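PDB 4MDB: mariner Mos1 transposase from Drosophila mauritiana, which mediates cut-and-paste transposition of the Mos1 transposon, its catalytic domain using divalent metal ions for DNA cleavage and strand transfer. Local coordinates for residues 151-154 with 160-163; 86-91 with 100-105; 36-41 with 173-178. The protein carries 1 engineered substitution. All blocks are in the same frame, centred on the assembly; numbering follows the deposited sequence.

Contact 1: residues 151-154 with 160-163; sequences LPHA and LAPS
The imidazole of His153 meets the backbone and methyl group of the turn at 160-161 through one ring carbon, CE1, which lies between the two nitrogens. All the contacts across this pair of segments are van der Waals. CE1 is 4.0 Å from Leu160 C, which sits at the ring edge near its plane, and 4.0 Å from Ala161 CB, which comes in obliquely. Leu160 adds its CB, 4.2 Å from the same His153 CE1. The reach depends on chi1: with CG anti to the backbone N (-171°), the ring is carried from the loop toward the opposite segment, although the backbones stay well apart, with 8.1 Å between His153 CA and Leu160 CA.

The backbone oxygen of His153 accepts a hydrogen bond from Asn130 ND2. Leu127 and Asp129 also touch the His153 side chain, while Leu160 packs on Cys16 and Phe224.

Ala161 is the N-cap of helix 162-175, which carries the metal ligand Asp164. With no directional bond between the segments, the loop after strand 149-150 rests lightly on the start of this helix, by van der Waals contact alone, close to the metal ligands Asp129 and Asp164.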
loop_
_atom_site.group_PDB
_atom_site.type_symbol
_atom_site.label_atom_id
_atom_site.label_comp_id
_atom_site.label_asym_id
_atom_site.label_seq_id
_atom_site.Cartn_x
_atom_site.Cartn_y
_atom_site.Cartn_z
ATOM N N LEU A 151 0.980 2.365 -11.024
ATOM C CA LEU A 151 1.579 1.100 -11.387
ATOM C C LEU A 151 0.494 0.056 -11.575
ATOM O O LEU A 151 -0.493 0.047 -10.894
ATOM C CB LEU A 151 2.579 0.742 -10.254
ATOM C CG LEU A 151 3.961 0.296 -10.581
ATOM C CD1 LEU A 151 4.794 1.105 -11.578
ATOM C CD2 LEU A 151 4.742 -0.061 -9.342
ATOM N N PRO A 152 0.685 -0.852 -12.563
ATOM C CA PRO A 152 -0.213 -1.969 -12.753
ATOM C C PRO A 152 -0.156 -2.890 -11.546
ATOM O O PRO A 152 0.890 -3.006 -10.933
ATOM C CB PRO A 152 0.373 -2.701 -13.950
ATOM C CG PRO A 152 1.660 -2.160 -14.193
ATOM C CD PRO A 152 1.769 -0.799 -13.534
ATOM N N HIS A 153 -1.287 -3.439 -11.209
ATOM C CA HIS A 153 -1.386 -4.377 -10.126
ATOM C C HIS A 153 -2.495 -5.312 -10.474
ATOM O O HIS A 153 -3.600 -4.899 -10.721
ATOM C CB HIS A 153 -1.686 -3.681 -8.820
ATOM C CG HIS A 153 -1.596 -4.561 -7.624
ATOM N ND1 HIS A 153 -0.404 -4.980 -7.111
ATOM C CD2 HIS A 153 -2.547 -5.079 -6.817
ATOM C CE1 HIS A 153 -0.610 -5.759 -6.076
ATOM N NE2 HIS A 153 -1.913 -5.808 -5.858
ATOM N N ALA A 154 -2.163 -6.593 -10.456
ATOM C CA ALA A 154 -3.130 -7.669 -10.657
ATOM C C ALA A 154 -4.038 -7.954 -9.480
ATOM O O ALA A 154 -3.648 -7.976 -8.311
ATOM C CB ALA A 154 -2.360 -8.931 -11.016
ATOM N N LEU A 160 2.119 -9.475 -3.815
ATOM C CA LEU A 160 2.856 -8.539 -4.692
ATOM C C LEU A 160 2.651 -7.073 -4.184
ATOM O O LEU A 160 3.182 -6.122 -4.764
ATOM C CB LEU A 160 2.474 -8.638 -6.126
ATOM C CG LEU A 160 2.655 -10.030 -6.741
ATOM C CD1 LEU A 160 2.155 -9.941 -8.174
ATOM C CD2 LEU A 160 4.129 -10.418 -6.609
ATOM N N ALA A 161 1.878 -6.914 -3.105
ATOM C CA ALA A 161 1.595 -5.597 -2.500
ATOM C C ALA A 161 2.418 -5.431 -1.221
ATOM O O ALA A 161 2.208 -6.132 -0.222
ATOM C CB ALA A 161 0.121 -5.514 -2.164
ATOM N N PRO A 162 3.383 -4.499 -1.195
ATOM C CA PRO A 162 4.218 -4.375 0.023
ATOM C C PRO A 162 3.410 -4.134 1.325
ATOM O O PRO A 162 3.842 -4.617 2.389
ATOM C CB PRO A 162 5.168 -3.232 -0.296
ATOM C CG PRO A 162 5.307 -3.262 -1.809
ATOM C CD PRO A 162 3.928 -3.678 -2.277
ATOM N N SER A 163 2.298 -3.430 1.271
ATOM C CA SER A 163 1.493 -3.230 2.460
ATOM C C SER A 163 1.020 -4.543 3.033
ATOM O O SER A 163 0.992 -4.675 4.273
ATOM C CB SER A 163 0.304 -2.329 2.216
ATOM O OG SER A 163 0.672 -1.013 1.723
#

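Contact 2: residues 86-91 with 100-105; sequences ELLKPG and QQQLIN. Unlike the reference sequence in segment 86-91: Pro90 (reference Arg).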
loop_
_atom_site.group_PDB
_atom_site.type_symbol
_atom_site.label_atom_id
_atom_site.label_comp_id
_atom_site.label_asym_id
_atom_site.label_seq_id
_atom_site.Cartn_x
_atom_site.Cartn_y
_atom_site.Cartn_z
ATOM N N GLU A 86 -4.931 7.236 7.975
ATOM C CA GLU A 86 -6.223 7.540 8.649
ATOM C C GLU A 86 -6.770 6.301 9.292
ATOM O O GLU A 86 -6.629 5.178 8.766
ATOM C CB GLU A 86 -7.207 8.130 7.653
ATOM C CG GLU A 86 -6.848 9.487 7.092
ATOM C CD GLU A 86 -7.887 10.043 6.155
ATOM O OE1 GLU A 86 -8.969 9.378 6.006
ATOM O OE2 GLU A 86 -7.630 11.080 5.468
ATOM N N LEU A 87 -7.399 6.489 10.461
ATOM C CA LEU A 87 -8.123 5.440 11.123
ATOM C C LEU A 87 -9.591 5.915 11.085
ATOM O O LEU A 87 -9.957 7.052 11.521
ATOM C CB LEU A 87 -7.556 5.206 12.500
ATOM C CG LEU A 87 -8.045 3.995 13.287
ATOM C CD1 LEU A 87 -7.497 2.648 12.788
ATOM C CD2 LEU A 87 -7.769 4.176 14.761
ATOM N N LEU A 88 -10.418 5.141 10.422
ATOM C CA LEU A 88 -11.779 5.589 10.161
ATOM C C LEU A 88 -12.607 5.328 11.437
ATOM O O LEU A 88 -12.281 4.472 12.254
ATOM C CB LEU A 88 -12.382 4.908 8.935
ATOM C CG LEU A 88 -12.308 5.516 7.514
ATOM C CD1 LEU A 88 -11.092 6.352 7.216
ATOM C CD2 LEU A 88 -12.546 4.514 6.386
ATOM N N LYS A 89 -13.685 6.082 11.557
ATOM C CA LYS A 89 -14.575 5.925 12.680
ATOM C C LYS A 89 -15.218 4.560 12.589
ATOM O O LYS A 89 -15.491 4.047 11.488
ATOM C CB LYS A 89 -15.581 7.071 12.716
ATOM C CG LYS A 89 -14.887 8.416 12.923
ATOM C CD LYS A 89 -15.583 9.292 13.951
ATOM C CE LYS A 89 -16.950 9.757 13.459
ATOM N NZ LYS A 89 -16.866 10.595 12.224
ATOM N N PRO A 90 -15.442 3.943 13.745
ATOM C CA PRO A 90 -15.833 2.545 13.780
ATOM C C PRO A 90 -16.939 2.161 12.817
ATOM O O PRO A 90 -17.932 2.868 12.694
ATOM C CB PRO A 90 -16.235 2.342 15.242
ATOM C CG PRO A 90 -15.264 3.214 15.977
ATOM C CD PRO A 90 -14.997 4.401 15.075
ATOM N N GLY A 91 -16.711 1.073 12.078
ATOM C CA GLY A 91 -17.676 0.548 11.133
ATOM C C GLY A 91 -17.696 1.196 9.749
ATOM O O GLY A 91 -18.166 0.577 8.817
ATOM N N GLN A 100 -10.832 9.813 -2.588
ATOM C CA GLN A 100 -10.375 11.005 -3.284
ATOM C C GLN A 100 -9.804 11.990 -2.299
ATOM O O GLN A 100 -8.709 12.511 -2.499
ATOM C CB GLN A 100 -11.561 11.607 -4.063
ATOM C CG GLN A 100 -11.407 12.957 -4.696
ATOM C CD GLN A 100 -12.566 13.141 -5.662
ATOM O OE1 GLN A 100 -13.744 13.017 -5.292
ATOM N NE2 GLN A 100 -12.242 13.315 -6.905
ATOM N N GLN A 101 -10.512 12.218 -1.196
ATOM C CA GLN A 101 -10.043 13.107 -0.156
ATOM C C GLN A 101 -8.761 12.623 0.556
ATOM O O GLN A 101 -7.879 13.401 0.874
ATOM C CB GLN A 101 -11.158 13.392 0.856
ATOM C CG GLN A 101 -10.854 14.588 1.687
ATOM C CD GLN A 101 -10.536 15.835 0.805
ATOM O OE1 GLN A 101 -11.268 16.172 -0.147
ATOM N NE2 GLN A 101 -9.405 16.455 1.079
ATOM N N GLN A 102 -8.672 11.313 0.771
ATOM C CA GLN A 102 -7.469 10.751 1.255
ATOM C C GLN A 102 -6.246 11.024 0.360
ATOM O O GLN A 102 -5.188 11.274 0.904
ATOM C CB GLN A 102 -7.685 9.256 1.445
ATOM C CG GLN A 102 -8.564 8.973 2.691
ATOM C CD GLN A 102 -8.795 7.506 2.890
ATOM O OE1 GLN A 102 -8.795 6.743 1.923
ATOM N NE2 GLN A 102 -8.988 7.084 4.128
ATOM N N LEU A 103 -6.396 10.852 -0.928
ATOM C CA LEU A 103 -5.283 11.065 -1.849
ATOM C C LEU A 103 -4.846 12.508 -1.787
ATOM O O LEU A 103 -3.655 12.791 -1.803
ATOM C CB LEU A 103 -5.616 10.669 -3.252
ATOM C CG LEU A 103 -5.946 9.199 -3.559
ATOM C CD1 LEU A 103 -6.322 9.060 -4.988
ATOM C CD2 LEU A 103 -4.730 8.357 -3.268
ATOM N N ILE A 104 -5.838 13.413 -1.752
ATOM C CA ILE A 104 -5.503 14.845 -1.603
ATOM C C ILE A 104 -4.758 15.146 -0.300
ATOM O O ILE A 104 -3.772 15.869 -0.298
ATOM C CB ILE A 104 -6.749 15.704 -1.805
ATOM C CG1 ILE A 104 -7.169 15.647 -3.275
ATOM C CG2 ILE A 104 -6.520 17.143 -1.310
ATOM C CD1 ILE A 104 -8.615 16.053 -3.543
ATOM N N ASN A 105 -5.175 14.583 0.829
ATOM C CA ASN A 105 -4.489 14.756 2.073
ATOM C C ASN A 105 -3.098 14.108 2.079
ATOM O O ASN A 105 -2.179 14.612 2.617
ATOM C CB ASN A 105 -5.335 14.167 3.184
ATOM C CG ASN A 105 -6.644 14.901 3.329
ATOM O OD1 ASN A 105 -6.736 16.007 2.875
ATOM N ND2 ASN A 105 -7.660 14.294 3.952
#
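The end of strand 81-87 faces helix 96-113, and the backbones come nearest at Glu86 and Gln102, where CA to CA is 8.2 Å. Polar side chains meet between them. Glu86 and Gln102 both point toward the opposite segment with extended chains beyond CG, and Gln102 NE2 donates to Glu86 OE1 at 3.0 Å. The bond is nearly straight, with an N-H...O angle of 165°. Its two ends differ: the carboxylate oxygen lies in the amide plane of Gln102, whereas the amide nitrogen stands above the carboxylate plane, 61° out of it. The carboxylate and amide planes are 67° apart, and the carboxylate lies over the aliphatic part of the glutamine, with Gln102 CG 3.4 Å from Glu86 OE1.

The second oxygen, Glu86 OE2, is bonded to the hydroxyl of Tyr84; Asn105 ND2 stands near it at 3.6 Å. One turn back along the helix from Asn105, Gln101 NE2 donates to Asn105 OD1 at 3.2 Å, tying the asparagine's oxygen to its own helix. Leu88 brings its CD1 methyl to 3.8 Å from Gln102 NE2, beside the bonded amide, and Cys74 and Trp76 of the adjoining strand also touch Gln102.

A helix laid against the face of a mixed five-stranded sheet, joined here to one of its two edge strands by the connection that follows that strand, is the arrangement of the RNase H fold of DDE/D transposases.

Contact 3: residues 36-41 with 173-178; sequences DEKWIF and HALAEQ. With MG (magnesium ion), chain D; MG (magnesium ion), chain C; RLT (N-(4-fluorobenzyl)-5-hydroxy-1-methyl-2-(1-methyl-1-{[(5-methyl-1,3,4-oxadiazol-2-yl)carbonyl]amino}ethyl)-6-oxo-1,6-di hydropyrimidine-4-carboxamide), chain B.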
loop_
_atom_site.group_PDB
_atom_site.type_symbol
_atom_site.label_atom_id
_atom_site.label_comp_id
_atom_site.label_asym_id
_atom_site.label_seq_id
_atom_site.Cartn_x
_atom_site.Cartn_y
_atom_site.Cartn_z
ATOM N N ASP A 36 -2.626 0.756 1.417
ATOM C CA ASP A 36 -3.714 -0.278 1.463
ATOM C C ASP A 36 -4.473 -0.056 2.794
ATOM O O ASP A 36 -4.018 0.621 3.739
ATOM C CB ASP A 36 -3.120 -1.681 1.472
ATOM C CG ASP A 36 -4.132 -2.792 1.218
ATOM O OD1 ASP A 36 -5.075 -2.525 0.466
ATOM O OD2 ASP A 36 -3.826 -3.876 1.805
ATOM N N GLU A 37 -5.655 -0.690 2.852
ATOM C CA GLU A 37 -6.573 -0.644 3.975
ATOM C C GLU A 37 -6.559 -1.980 4.710
ATOM O O GLU A 37 -6.465 -3.040 4.093
ATOM C CB GLU A 37 -7.983 -0.373 3.418
ATOM C CG GLU A 37 -8.166 0.951 2.716
ATOM C CD GLU A 37 -7.974 0.923 1.177
ATOM O OE1 GLU A 37 -8.461 1.886 0.495
ATOM O OE2 GLU A 37 -7.342 -0.052 0.682
ATOM N N LYS A 38 -6.709 -1.940 6.018
ATOM C CA LYS A 38 -6.881 -3.143 6.871
ATOM C C LYS A 38 -7.810 -2.848 8.051
ATOM O O LYS A 38 -7.701 -1.797 8.661
ATOM C CB LYS A 38 -5.520 -3.571 7.416
ATOM C CG LYS A 38 -5.499 -4.694 8.428
ATOM C CD LYS A 38 -4.098 -5.180 8.682
ATOM C CE LYS A 38 -4.037 -6.301 9.724
ATOM N NZ LYS A 38 -4.831 -7.494 9.281
ATOM N N TRP A 39 -8.689 -3.778 8.391
ATOM C CA TRP A 39 -9.505 -3.647 9.572
ATOM C C TRP A 39 -8.714 -3.929 10.830
ATOM O O TRP A 39 -7.950 -4.882 10.885
ATOM C CB TRP A 39 -10.687 -4.672 9.506
ATOM C CG TRP A 39 -11.789 -4.438 8.518
ATOM C CD1 TRP A 39 -12.094 -5.230 7.432
ATOM C CD2 TRP A 39 -12.762 -3.386 8.546
ATOM N NE1 TRP A 39 -13.212 -4.712 6.780
ATOM C CE2 TRP A 39 -13.636 -3.586 7.436
ATOM C CE3 TRP A 39 -12.976 -2.270 9.383
ATOM C CZ2 TRP A 39 -14.724 -2.728 7.174
ATOM C CZ3 TRP A 39 -14.047 -1.394 9.099
ATOM C CH2 TRP A 39 -14.913 -1.644 8.015
ATOM N N ILE A 40 -8.966 -3.147 11.883
ATOM C CA ILE A 40 -8.409 -3.372 13.189
ATOM C C ILE A 40 -9.641 -3.399 14.134
ATOM O O ILE A 40 -10.570 -2.573 14.002
ATOM C CB ILE A 40 -7.433 -2.290 13.666
ATOM C CG1 ILE A 40 -6.268 -2.116 12.654
ATOM C CG2 ILE A 40 -7.008 -2.677 15.101
ATOM C CD1 ILE A 40 -5.324 -1.006 13.060
ATOM N N PHE A 41 -9.670 -4.423 14.982
ATOM C CA PHE A 41 -10.831 -4.756 15.822
ATOM C C PHE A 41 -10.620 -4.289 17.276
ATOM O O PHE A 41 -9.491 -4.282 17.760
ATOM C CB PHE A 41 -11.097 -6.276 15.813
ATOM C CG PHE A 41 -11.316 -6.844 14.427
ATOM C CD1 PHE A 41 -10.226 -7.199 13.620
ATOM C CD2 PHE A 41 -12.599 -6.982 13.902
ATOM C CE1 PHE A 41 -10.424 -7.705 12.327
ATOM C CE2 PHE A 41 -12.793 -7.484 12.620
ATOM C CZ PHE A 41 -11.709 -7.834 11.831
ATOM N N HIS A 173 1.011 -9.657 13.453
ATOM C CA HIS A 173 1.530 -10.411 14.592
ATOM C C HIS A 173 1.491 -9.638 15.888
ATOM O O HIS A 173 1.126 -10.183 16.943
ATOM C CB HIS A 173 2.934 -10.962 14.297
ATOM C CG HIS A 173 2.995 -11.764 13.043
ATOM N ND1 HIS A 173 2.126 -12.813 12.785
ATOM C CD2 HIS A 173 3.786 -11.659 11.946
ATOM C CE1 HIS A 173 2.419 -13.352 11.615
ATOM N NE2 HIS A 173 3.415 -12.663 11.086
ATOM N N ALA A 174 1.824 -8.361 15.831
ATOM C CA ALA A 174 1.813 -7.543 17.040
ATOM C C ALA A 174 0.376 -7.249 17.473
ATOM O O ALA A 174 0.063 -7.246 18.650
ATOM C CB ALA A 174 2.555 -6.257 16.803
ATOM N N LEU A 175 -0.513 -7.034 16.513
ATOM C CA LEU A 175 -1.890 -6.739 16.781
ATOM C C LEU A 175 -2.552 -7.854 17.546
ATOM O O LEU A 175 -3.430 -7.598 18.360
ATOM C CB LEU A 175 -2.737 -6.453 15.549
ATOM C CG LEU A 175 -2.475 -5.084 14.954
ATOM C CD1 LEU A 175 -3.113 -5.034 13.582
ATOM C CD2 LEU A 175 -3.093 -3.967 15.792
ATOM N N ALA A 176 -2.139 -9.085 17.277
ATOM C CA ALA A 176 -2.863 -10.234 17.814
ATOM C C ALA A 176 -2.705 -10.308 19.321
ATOM O O ALA A 176 -3.451 -11.016 19.975
ATOM C CB ALA A 176 -2.364 -11.516 17.165
ATOM N N GLU A 177 -1.701 -9.642 19.852
ATOM C CA GLU A 177 -1.506 -9.547 21.286
ATOM C C GLU A 177 -2.217 -8.338 21.959
ATOM O O GLU A 177 -2.193 -8.257 23.168
ATOM C CB GLU A 177 0.002 -9.521 21.582
ATOM C CG GLU A 177 0.718 -10.825 21.196
ATOM C CD GLU A 177 0.306 -12.005 22.090
ATOM O OE1 GLU A 177 0.704 -12.025 23.286
ATOM O OE2 GLU A 177 -0.424 -12.910 21.622
ATOM N N GLN A 178 -2.844 -7.431 21.192
ATOM C CA GLN A 178 -3.538 -6.262 21.723
ATOM C C GLN A 178 -5.010 -6.547 21.935
ATOM O O GLN A 178 -5.577 -7.340 21.215
ATOM C CB GLN A 178 -3.374 -5.046 20.792
ATOM C CG GLN A 178 -1.920 -4.624 20.646
ATOM C CD GLN A 178 -1.284 -4.185 21.979
ATOM O OE1 GLN A 178 -1.901 -3.472 22.813
ATOM N NE2 GLN A 178 -0.059 -4.586 22.176
HETATM MG MG MG D . -6.583 -3.792 -0.190
HETATM MG MG MG C . -4.326 -5.744 1.881
HETATM C CAA RLT B . -9.865 -8.952 -7.036
HETATM C CAB RLT B . -5.672 -10.130 1.630
HETATM C CAC RLT B . -7.123 -11.568 -0.647
HETATM C CAD RLT B . -8.972 -10.723 1.206
HETATM O OAE RLT B . -8.079 -4.909 -1.029
HETATM O OAF RLT B . -7.617 -9.737 -2.987
HETATM O OAG RLT B . -4.842 -7.790 1.731
HETATM O OAH RLT B . -5.815 -5.639 0.482
HETATM F FAI RLT B . -10.072 -6.364 -7.775
HETATM C CAJ RLT B . -9.073 -5.877 -5.656
HETATM C CAK RLT B . -11.427 -6.260 -5.796
HETATM C CAL RLT B . -9.191 -5.690 -4.263
HETATM C CAM RLT B . -11.554 -6.075 -4.413
HETATM C CAN RLT B . -10.625 -5.616 -2.134
HETATM N NAO RLT B . -11.509 -9.491 -5.020
HETATM N NAP RLT B . -11.185 -9.798 -3.671
HETATM N NAQ RLT B . -8.214 -8.328 -0.617
HETATM N NAR RLT B . -9.655 -6.520 -1.504
HETATM N NAS RLT B . -9.169 -10.350 -1.349
HETATM O OAT RLT B . -9.267 -9.434 -4.826
HETATM C CAU RLT B . -8.432 -6.055 -1.111
HETATM C CAV RLT B . -8.776 -9.936 -2.586
HETATM C CAW RLT B . -10.321 -9.289 -5.648
HETATM C CAX RLT B . -10.199 -6.167 -6.432
HETATM C CAY RLT B . -10.450 -5.783 -3.626
HETATM C CAZ RLT B . -6.504 -6.780 0.336
HETATM C CBA RLT B . -9.828 -9.724 -3.612
HETATM C CBB RLT B . -7.655 -7.063 -0.501
HETATM C CBC RLT B . -7.632 -9.385 0.008
HETATM C CBD RLT B . -5.855 -7.899 0.974
HETATM N NBE RLT B . -6.470 -9.154 0.824
HETATM C CBF RLT B . -8.374 -10.798 -0.227
HETATM O O HOH W 1 -5.404 -5.493 3.602
HETATM O O HOH W 2 -7.707 -2.153 -0.797
HETATM O O HOH W 3 -7.588 -3.596 1.638
#
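Leu175, in the last turn of helix 162-175, packs on strand 32-42, the central strand of the RNase H-like sheet, whose Asp36 belongs to the DDD motif. From the helix backbone its CB points toward the strand. Chi1 (-75°), with CG anti to the carbonyl carbon, sends CG the same way, and chi2 (167°) spreads the methyls. CD1 lies 4.2 Å from Lys38 CE, the lysine chain sliding past in the opposite direction; CD2 meets Ile40 CG2 at the same 4.2 Å, the two side chains crossing at about a right angle. Trp189 and Phe180 add aromatic contacts to Leu175.

Two residues before Lys38 on the same strand, Asp36 splits its carboxylate between two magnesium ions, and Asp129 and Asp164 complete the protein share of the pair. Raltegravir takes up both metals, its OAH oxygen serving as a bridge between them. Glu37 works in the second shell: its backbone O accepts hydrogen bonds from water 1 and water 3, one on each metal, and its OE2 accepts from water 2. Asp36 OD1 binds the magnesium ion of chain D at 2.1 Å and OD2 that of chain C at 1.9 Å.

Contacts 1 and 3 share helix 162-175, contact 1 at its start and contact 3 near its C-terminal end, with centres about 20 Å apart. They touch where Ser163 CB lies 3.6 Å from Asp36 CB, beside the metal site. Contact 2 reaches the same sheet as contact 3, its centre about 17 Å away; Leu87 CD1 and Ile40 CD1 approach to 4.3 Å there. Contacts 1 and 2 do not meet, their nearest atoms being about 11 Å apart. Along the chain, contacts 2 and 1 follow in series inside the loop closed by contact 3. Contact 3 contains Asp36, which binds both magnesium ions held by raltegravir. The side chain of Ala161 is about 7 Å from the bound drug, and the side chain of Gln102 about 12 Å from it.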